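Local coordinates for Sn-glycerol-3-phosphate ABC transporter substrate-binding protein UspB (Mycobacterium tuberculosis, PDB 4MFI) that probably serves as the substrate-binding subunit of an ABC transporter, capturing glycerophosphocholine for import into the cell, at residues Val386-Gly398 and Ile416-Ile428. Residues are numbered along the deposited sequence; the frame is centred on the assembly and turned at random.
Sequences VFLPGGDRIISAG and IQKRLQVILDRQI
Helical segments 391-398 and 416-427 run antiparallel, at 170° with their axes 10.5 Å apart, and pack I394, L420 and I423 together in a helical hairpin near the C-terminus of this periplasmic-binding-protein fold, formed by helices 391-405 and 409-427. The pair is a worked example of knobs-into-holes packing: I394 is the knob, set among I416, R419, L420 and I423. Its ethyl branch, placed beside the backbone N (chi1 -64°), ends at CD1, which meets I423 CD1 tip to tip at 3.6 Å, while I394 and L420 lie alongside with opposite headings. The other branch, CG2, lies under one face of the R419 guanidinium, 3.9 Å from R419 NH1.

Before the first helix, a type II turn from L388 to G391 extends the apolar seam, G390 serving as N-cap. L388, its CG anti to the backbone N (chi1 -167°), divides its methyls: CD2 touches L420 CD2 at 3.7 Å, whereas CD1 reaches the backbone oxygen and CB of neighbouring turns, L420 O and L424 CB. It stands roughly perpendicular to L420, I423 and L424. The P389 ring meets I428, with P389 CD 3.7 Å from I428 CG1. L227 of strand 226-227 touches both L388 and L420, while D392, on the face of its helix turned away from the partner helix, is salt-bridged to R103.

At the other end the I416 methyl CD1 rests on the bare glycine, 3.4 Å from G398 CA. There a water links the two helices, donating to I394 O at 2.9 Å and accepting from R419 NH2 in the plane of the guanidinium, at its edge.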
ATOM      1  N   VAL A 386       4.181  -5.854   8.030  1.00  4.27           N
ATOM      2  CA  VAL A 386       2.731  -6.073   7.942  1.00  5.04           C
ATOM      3  C   VAL A 386       2.117  -7.143   8.841  1.00  4.65           C
ATOM      4  O   VAL A 386       0.910  -7.104   9.086  1.00  6.19           O
ATOM      5  CB  VAL A 386       2.268  -6.335   6.481  1.00  5.28           C
ATOM      6  CG1 VAL A 386       2.404  -5.060   5.636  1.00  7.44           C
ATOM      7  CG2 VAL A 386       3.021  -7.528   5.860  1.00  5.85           C
ATOM      8  N   PHE A 387       2.922  -8.093   9.316  1.00  4.04           N
ATOM      9  CA  PHE A 387       2.404  -9.193  10.149  1.00  4.56           C
ATOM     10  C   PHE A 387       2.841  -9.098  11.606  1.00  4.87           C
ATOM     11  O   PHE A 387       2.273  -9.758  12.474  1.00  6.86           O
ATOM     12  CB  PHE A 387       2.871 -10.553   9.618  1.00  4.73           C
ATOM     13  CG  PHE A 387       2.309 -10.938   8.267  1.00  6.62           C
ATOM     14  CD1 PHE A 387       1.298 -10.200   7.652  1.00  6.55           C
ATOM     15  CD2 PHE A 387       2.790 -12.068   7.622  1.00  7.50           C
ATOM     16  CE1 PHE A 387       0.788 -10.581   6.410  1.00  6.81           C
ATOM     17  CE2 PHE A 387       2.277 -12.457   6.392  1.00  9.58           C
ATOM     18  CZ  PHE A 387       1.276 -11.707   5.784  1.00  9.61           C
ATOM     19  N   LEU A 388       3.867  -8.304  11.866  1.00  5.03           N
ATOM     20  CA  LEU A 388       4.448  -8.193  13.198  1.00  5.05           C
ATOM     21  C   LEU A 388       3.838  -6.951  13.837  1.00  5.43           C
ATOM     22  O   LEU A 388       3.950  -5.857  13.285  1.00  6.60           O
ATOM     23  CB  LEU A 388       5.966  -8.056  13.059  1.00  6.09           C
ATOM     24  CG  LEU A 388       6.871  -8.212  14.286  1.00  4.93           C
ATOM     25  CD1 LEU A 388       8.304  -8.441  13.833  1.00  5.91           C
ATOM     26  CD2 LEU A 388       6.780  -7.007  15.227  1.00  6.43           C
ATOM     27  N   PRO A 389       3.180  -7.111  14.996  1.00  5.21           N
ATOM     28  CA  PRO A 389       2.445  -6.005  15.619  1.00  6.32           C
ATOM     29  C   PRO A 389       3.290  -4.756  15.806  1.00  6.57           C
ATOM     30  O   PRO A 389       4.361  -4.821  16.413  1.00  7.32           O
ATOM     31  CB  PRO A 389       2.042  -6.577  16.985  1.00  6.87           C
ATOM     32  CG  PRO A 389       1.925  -8.039  16.745  1.00  7.13           C
ATOM     33  CD  PRO A 389       3.028  -8.367  15.753  1.00  6.30           C
ATOM     34  N   GLY A 390       2.808  -3.640  15.264  1.00  6.43           N
ATOM     35  CA  GLY A 390       3.510  -2.370  15.317  1.00  6.77           C
ATOM     36  C   GLY A 390       4.801  -2.259  14.516  1.00  6.23           C
ATOM     37  O   GLY A 390       5.497  -1.250  14.619  1.00  7.75           O
ATOM     38  N   GLY A 391       5.131  -3.270  13.714  1.00  6.30           N
ATOM     39  CA  GLY A 391       6.403  -3.264  13.014  1.00  5.85           C
ATOM     40  C   GLY A 391       6.578  -2.057  12.103  1.00  4.71           C
ATOM     41  O   GLY A 391       7.669  -1.470  12.011  1.00  5.75           O
ATOM     42  N   ASP A 392       5.503  -1.682  11.418  1.00  5.59           N
ATOM     43  CA  ASP A 392       5.534  -0.482  10.595  1.00  5.89           C
ATOM     44  C   ASP A 392       5.903   0.757  11.398  1.00  5.47           C
ATOM     45  O   ASP A 392       6.719   1.564  10.958  1.00  5.80           O
ATOM     46  CB  ASP A 392       4.193  -0.269   9.889  1.00  7.61           C
ATOM     47  CG  ASP A 392       3.040  -0.073  10.851  1.00  8.75           C
ATOM     48  OD1 ASP A 392       2.936  -0.846  11.828  1.00  8.82           O
ATOM     49  OD2 ASP A 392       2.234   0.863  10.636  1.00 10.53           O
ATOM     50  N   ARG A 393       5.323   0.892  12.588  1.00  4.84           N
ATOM     51  CA  ARG A 393       5.523   2.087  13.397  1.00  4.23           C
ATOM     52  C   ARG A 393       6.906   2.110  14.050  1.00  4.05           C
ATOM     53  O   ARG A 393       7.551   3.163  14.144  1.00  6.13           O
ATOM     54  CB  ARG A 393       4.430   2.185  14.466  1.00  5.33           C
ATOM     55  CG  ARG A 393       2.991   2.168  13.914  1.00  7.18           C
ATOM     56  CD  ARG A 393       2.691   3.329  12.976  1.00  9.91           C
ATOM     57  NE  ARG A 393       3.058   4.621  13.558  1.00 11.76           N
ATOM     58  CZ  ARG A 393       2.812   5.796  12.984  1.00 17.23           C
ATOM     59  NH1 ARG A 393       2.180   5.849  11.817  1.00 18.14           N
ATOM     60  NH2 ARG A 393       3.194   6.921  13.576  1.00 19.38           N
ATOM     61  N   ILE A 394       7.350   0.949  14.513  1.00  5.35           N
ATOM     62  CA  ILE A 394       8.649   0.837  15.170  1.00  5.14           C
ATOM     63  C   ILE A 394       9.790   1.025  14.161  1.00  5.60           C
ATOM     64  O   ILE A 394      10.749   1.759  14.416  1.00  6.40           O
ATOM     65  CB  ILE A 394       8.768  -0.516  15.908  1.00  6.03           C
ATOM     66  CG1 ILE A 394       7.733  -0.584  17.038  1.00  7.49           C
ATOM     67  CG2 ILE A 394      10.182  -0.737  16.428  1.00  8.96           C
ATOM     68  CD1 ILE A 394       7.585  -1.967  17.659  1.00 10.33           C
ATOM     69  N   ILE A 395       9.689   0.383  13.000  1.00  4.17           N
ATOM     70  CA  ILE A 395      10.686   0.600  11.952  1.00  4.66           C
ATOM     71  C   ILE A 395      10.684   2.061  11.478  1.00  4.88           C
ATOM     72  O   ILE A 395      11.747   2.668  11.304  1.00  5.83           O
ATOM     73  CB  ILE A 395      10.482  -0.374  10.775  1.00  4.58           C
ATOM     74  CG1 ILE A 395      10.746  -1.813  11.248  1.00  6.08           C
ATOM     75  CG2 ILE A 395      11.395  -0.017   9.610  1.00  6.90           C
ATOM     76  CD1 ILE A 395      10.294  -2.900  10.269  1.00  7.41           C
ATOM     77  N   SER A 396       9.498   2.635  11.287  1.00  4.96           N
ATOM     78  CA  SER A 396       9.409   4.035  10.883  1.00  5.25           C
ATOM     79  C   SER A 396      10.052   4.964  11.896  1.00  5.60           C
ATOM     80  O   SER A 396      10.726   5.921  11.508  1.00  6.61           O
ATOM     81  CB  SER A 396       7.965   4.470  10.660  1.00  6.54           C
ATOM     82  OG  SER A 396       7.469   3.966   9.437  1.00  6.33           O
ATOM     83  N   ALA A 397       9.832   4.709  13.186  1.00  5.32           N
ATOM     84  CA  ALA A 397      10.426   5.565  14.205  1.00  6.49           C
ATOM     85  C   ALA A 397      11.945   5.508  14.139  1.00  6.52           C
ATOM     86  O   ALA A 397      12.619   6.524  14.303  1.00  8.17           O
ATOM     87  CB  ALA A 397       9.929   5.175  15.595  1.00  8.13           C
ATOM     88  N   GLY A 398      12.490   4.323  13.875  1.00  6.55           N
ATOM     89  CA  GLY A 398      13.929   4.176  13.751  1.00  7.84           C
ATOM     90  C   GLY A 398      14.482   4.910  12.542  1.00  6.20           C
ATOM     91  O   GLY A 398      15.494   5.606  12.634  1.00  7.42           O
ATOM     92  N   ILE A 416      16.188  -1.996  17.162  1.00  6.95           N
ATOM     93  CA  ILE A 416      14.866  -2.273  16.625  1.00  7.91           C
ATOM     94  C   ILE A 416      14.666  -3.764  16.413  1.00  7.04           C
ATOM     95  O   ILE A 416      13.615  -4.304  16.769  1.00  7.73           O
ATOM     96  CB  ILE A 416      14.617  -1.500  15.334  1.00 10.36           C
ATOM     97  CG1 ILE A 416      14.427  -0.022  15.663  1.00 13.52           C
ATOM     98  CG2 ILE A 416      13.404  -2.050  14.597  1.00 11.62           C
ATOM     99  CD1 ILE A 416      14.430   0.844  14.452  1.00 15.94           C
ATOM    100  N   GLN A 417      15.673  -4.442  15.858  1.00  5.49           N
ATOM    101  CA  GLN A 417      15.534  -5.881  15.632  1.00  5.53           C
ATOM    102  C   GLN A 417      15.300  -6.649  16.935  1.00  5.94           C
ATOM    103  O   GLN A 417      14.484  -7.569  16.975  1.00  6.38           O
ATOM    104  CB  GLN A 417      16.723  -6.464  14.854  1.00  6.24           C
ATOM    105  CG  GLN A 417      16.554  -7.959  14.587  1.00  6.63           C
ATOM    106  CD  GLN A 417      17.354  -8.470  13.402  1.00  7.89           C
ATOM    107  OE1 GLN A 417      17.493  -7.794  12.391  1.00 10.05           O
ATOM    108  NE2 GLN A 417      17.847  -9.695  13.512  1.00 11.68           N
ATOM    109  N   LYS A 418      15.999  -6.268  18.003  1.00  6.00           N
ATOM    110  CA  LYS A 418      15.791  -6.919  19.297  1.00  6.16           C
ATOM    111  C   LYS A 418      14.363  -6.713  19.801  1.00  5.76           C
ATOM    112  O   LYS A 418      13.722  -7.648  20.292  1.00  7.92           O
ATOM    113  CB  LYS A 418      16.798  -6.402  20.331  1.00  8.46           C
ATOM    114  CG  LYS A 418      18.224  -6.862  20.088  1.00 12.43           C
ATOM    115  CD  LYS A 418      19.198  -6.213  21.065  1.00 17.30           C
ATOM    116  CE  LYS A 418      20.550  -6.919  21.054  1.00 23.08           C
ATOM    117  NZ  LYS A 418      21.122  -7.068  19.690  1.00 30.34           N
ATOM    118  N   ARG A 419      13.854  -5.494  19.667  1.00  5.69           N
ATOM    119  CA  ARG A 419      12.488  -5.199  20.099  1.00  5.37           C
ATOM    120  C   ARG A 419      11.454  -5.944  19.268  1.00  5.04           C
ATOM    121  O   ARG A 419      10.479  -6.480  19.805  1.00  6.90           O
ATOM    122  CB  ARG A 419      12.234  -3.689  20.074  1.00  7.32           C
ATOM    123  CG  ARG A 419      13.026  -2.980  21.182  1.00  8.96           C
ATOM    124  CD  ARG A 419      13.121  -1.504  20.985  1.00 11.57           C
ATOM    125  NE  ARG A 419      11.812  -0.880  20.895  1.00 14.97           N
ATOM    126  CZ  ARG A 419      11.541   0.137  20.088  1.00 21.36           C
ATOM    127  NH1 ARG A 419      10.325   0.649  20.060  1.00 23.75           N
ATOM    128  NH2 ARG A 419      12.490   0.633  19.298  1.00 24.23           N
ATOM    129  N   LEU A 420      11.667  -5.969  17.960  1.00  5.59           N
ATOM    130  CA  LEU A 420      10.759  -6.672  17.056  1.00  5.95           C
ATOM    131  C   LEU A 420      10.765  -8.178  17.311  1.00  5.04           C
ATOM    132  O   LEU A 420       9.724  -8.833  17.220  1.00  5.78           O
ATOM    133  CB  LEU A 420      11.125  -6.392  15.597  1.00  5.86           C
ATOM    134  CG  LEU A 420      10.947  -4.951  15.099  1.00  7.40           C
ATOM    135  CD1 LEU A 420      11.351  -4.865  13.630  1.00 10.19           C
ATOM    136  CD2 LEU A 420       9.524  -4.461  15.294  1.00 11.20           C
ATOM    137  N   GLN A 421      11.935  -8.735  17.623  1.00  5.06           N
ATOM    138  CA  GLN A 421      12.042 -10.168  17.885  1.00  5.33           C
ATOM    139  C   GLN A 421      11.203 -10.550  19.105  1.00  4.69           C
ATOM    140  O   GLN A 421      10.474 -11.545  19.084  1.00  5.79           O
ATOM    141  CB  GLN A 421      13.501 -10.573  18.109  1.00  5.78           C
ATOM    142  CG  GLN A 421      13.692 -12.083  18.160  1.00  5.44           C
ATOM    143  CD  GLN A 421      13.502 -12.713  16.807  1.00  7.03           C
ATOM    144  OE1 GLN A 421      14.201 -12.368  15.855  1.00  9.18           O
ATOM    145  NE2 GLN A 421      12.552 -13.641  16.705  1.00  8.71           N
ATOM    146  N   VAL A 422      11.304  -9.749  20.164  1.00  5.10           N
ATOM    147  CA  VAL A 422      10.525  -9.990  21.373  1.00  5.99           C
ATOM    148  C   VAL A 422       9.023  -9.929  21.083  1.00  4.17           C
ATOM    149  O   VAL A 422       8.269 -10.811  21.498  1.00  6.40           O
ATOM    150  CB  VAL A 422      10.919  -9.003  22.488  1.00  6.62           C
ATOM    151  CG1 VAL A 422       9.933  -9.062  23.642  1.00  8.59           C
ATOM    152  CG2 VAL A 422      12.322  -9.308  22.982  1.00  9.93           C
ATOM    153  N   ILE A 423       8.593  -8.913  20.339  1.00  4.61           N
ATOM    154  CA  ILE A 423       7.170  -8.777  20.016  1.00  4.62           C
ATOM    155  C   ILE A 423       6.687  -9.937  19.141  1.00  5.23           C
ATOM    156  O   ILE A 423       5.632 -10.519  19.391  1.00  5.49           O
ATOM    157  CB  ILE A 423       6.875  -7.420  19.336  1.00  5.10           C
ATOM    158  CG1 ILE A 423       7.047  -6.281  20.348  1.00  5.41           C
ATOM    159  CG2 ILE A 423       5.449  -7.392  18.758  1.00  8.26           C
ATOM    160  CD1 ILE A 423       7.110  -4.908  19.714  1.00  7.55           C
ATOM    161  N   LEU A 424       7.465 -10.276  18.122  1.00  3.84           N
ATOM    162  CA  LEU A 424       7.116 -11.375  17.231  1.00  4.67           C
ATOM    163  C   LEU A 424       6.961 -12.690  17.998  1.00  5.78           C
ATOM    164  O   LEU A 424       5.968 -13.406  17.835  1.00  5.86           O
ATOM    165  CB  LEU A 424       8.201 -11.532  16.161  1.00  5.73           C
ATOM    166  CG  LEU A 424       7.909 -12.565  15.077  1.00  7.31           C
ATOM    167  CD1 LEU A 424       6.722 -12.113  14.219  1.00  8.29           C
ATOM    168  CD2 LEU A 424       9.154 -12.782  14.227  1.00  8.14           C
ATOM    169  N   ASP A 425       7.936 -13.004  18.846  1.00  5.04           N
ATOM    170  CA  ASP A 425       7.913 -14.266  19.581  1.00  6.14           C
ATOM    171  C   ASP A 425       6.809 -14.314  20.638  1.00  6.47           C
ATOM    172  O   ASP A 425       6.300 -15.397  20.961  1.00  9.69           O
ATOM    173  CB  ASP A 425       9.276 -14.550  20.216  1.00  8.19           C
ATOM    174  CG  ASP A 425      10.357 -14.805  19.188  1.00 10.91           C
ATOM    175  OD1 ASP A 425      10.010 -15.141  18.038  1.00 11.68           O
ATOM    176  OD2 ASP A 425      11.551 -14.666  19.526  1.00 13.69           O
ATOM    177  N   ARG A 426       6.420 -13.158  21.172  1.00  6.38           N
ATOM    178  CA  ARG A 426       5.389 -13.159  22.202  1.00  8.07           C
ATOM    179  C   ARG A 426       3.965 -13.085  21.649  1.00  8.15           C
ATOM    180  O   ARG A 426       3.044 -13.639  22.255  1.00 10.80           O
ATOM    181  CB  ARG A 426       5.648 -12.086  23.271  1.00 15.13           C
ATOM    182  CG  ARG A 426       5.092 -10.723  22.991  1.00 19.35           C
ATOM    183  CD  ARG A 426       5.443  -9.749  24.124  1.00 19.02           C
ATOM    184  NE  ARG A 426       5.135 -10.246  25.471  1.00 20.54           N
ATOM    185  CZ  ARG A 426       3.923 -10.239  26.026  1.00 21.64           C
ATOM    186  NH1 ARG A 426       2.870  -9.802  25.349  1.00 23.27           N
ATOM    187  NH2 ARG A 426       3.751 -10.692  27.256  1.00 24.38           N
ATOM    188  N   GLN A 427       3.793 -12.432  20.497  1.00  6.17           N
ATOM    189  CA  GLN A 427       2.449 -12.184  19.949  1.00  6.14           C
ATOM    190  C   GLN A 427       2.039 -13.100  18.810  1.00  6.21           C
ATOM    191  O   GLN A 427       0.851 -13.380  18.640  1.00  9.97           O
ATOM    192  CB  GLN A 427       2.313 -10.741  19.449  1.00  6.13           C
ATOM    193  CG  GLN A 427       2.559  -9.671  20.493  1.00  7.39           C
ATOM    194  CD  GLN A 427       1.649  -9.800  21.689  1.00  9.53           C
ATOM    195  OE1 GLN A 427       2.081 -10.202  22.766  1.00 13.24           O
ATOM    196  NE2 GLN A 427       0.379  -9.448  21.512  1.00 12.14           N
ATOM    197  N   ILE A 428       3.010 -13.555  18.023  1.00  5.06           N
ATOM    198  CA  ILE A 428       2.700 -14.212  16.758  1.00  4.82           C
ATOM    199  C   ILE A 428       3.105 -15.671  16.724  1.00  6.40           C
ATOM    200  O   ILE A 428       2.289 -16.535  16.398  1.00  7.31           O
ATOM    201  CB  ILE A 428       3.381 -13.497  15.566  1.00  4.55           C
ATOM    202  CG1 ILE A 428       2.970 -12.020  15.524  1.00  5.56           C
ATOM    203  CG2 ILE A 428       3.065 -14.215  14.249  1.00  6.50           C
ATOM    204  CD1 ILE A 428       1.466 -11.785  15.451  1.00  6.89           C
TER
HETATM  205  O   HOH W   1      12.007   2.479  16.912  1.00 13.86           O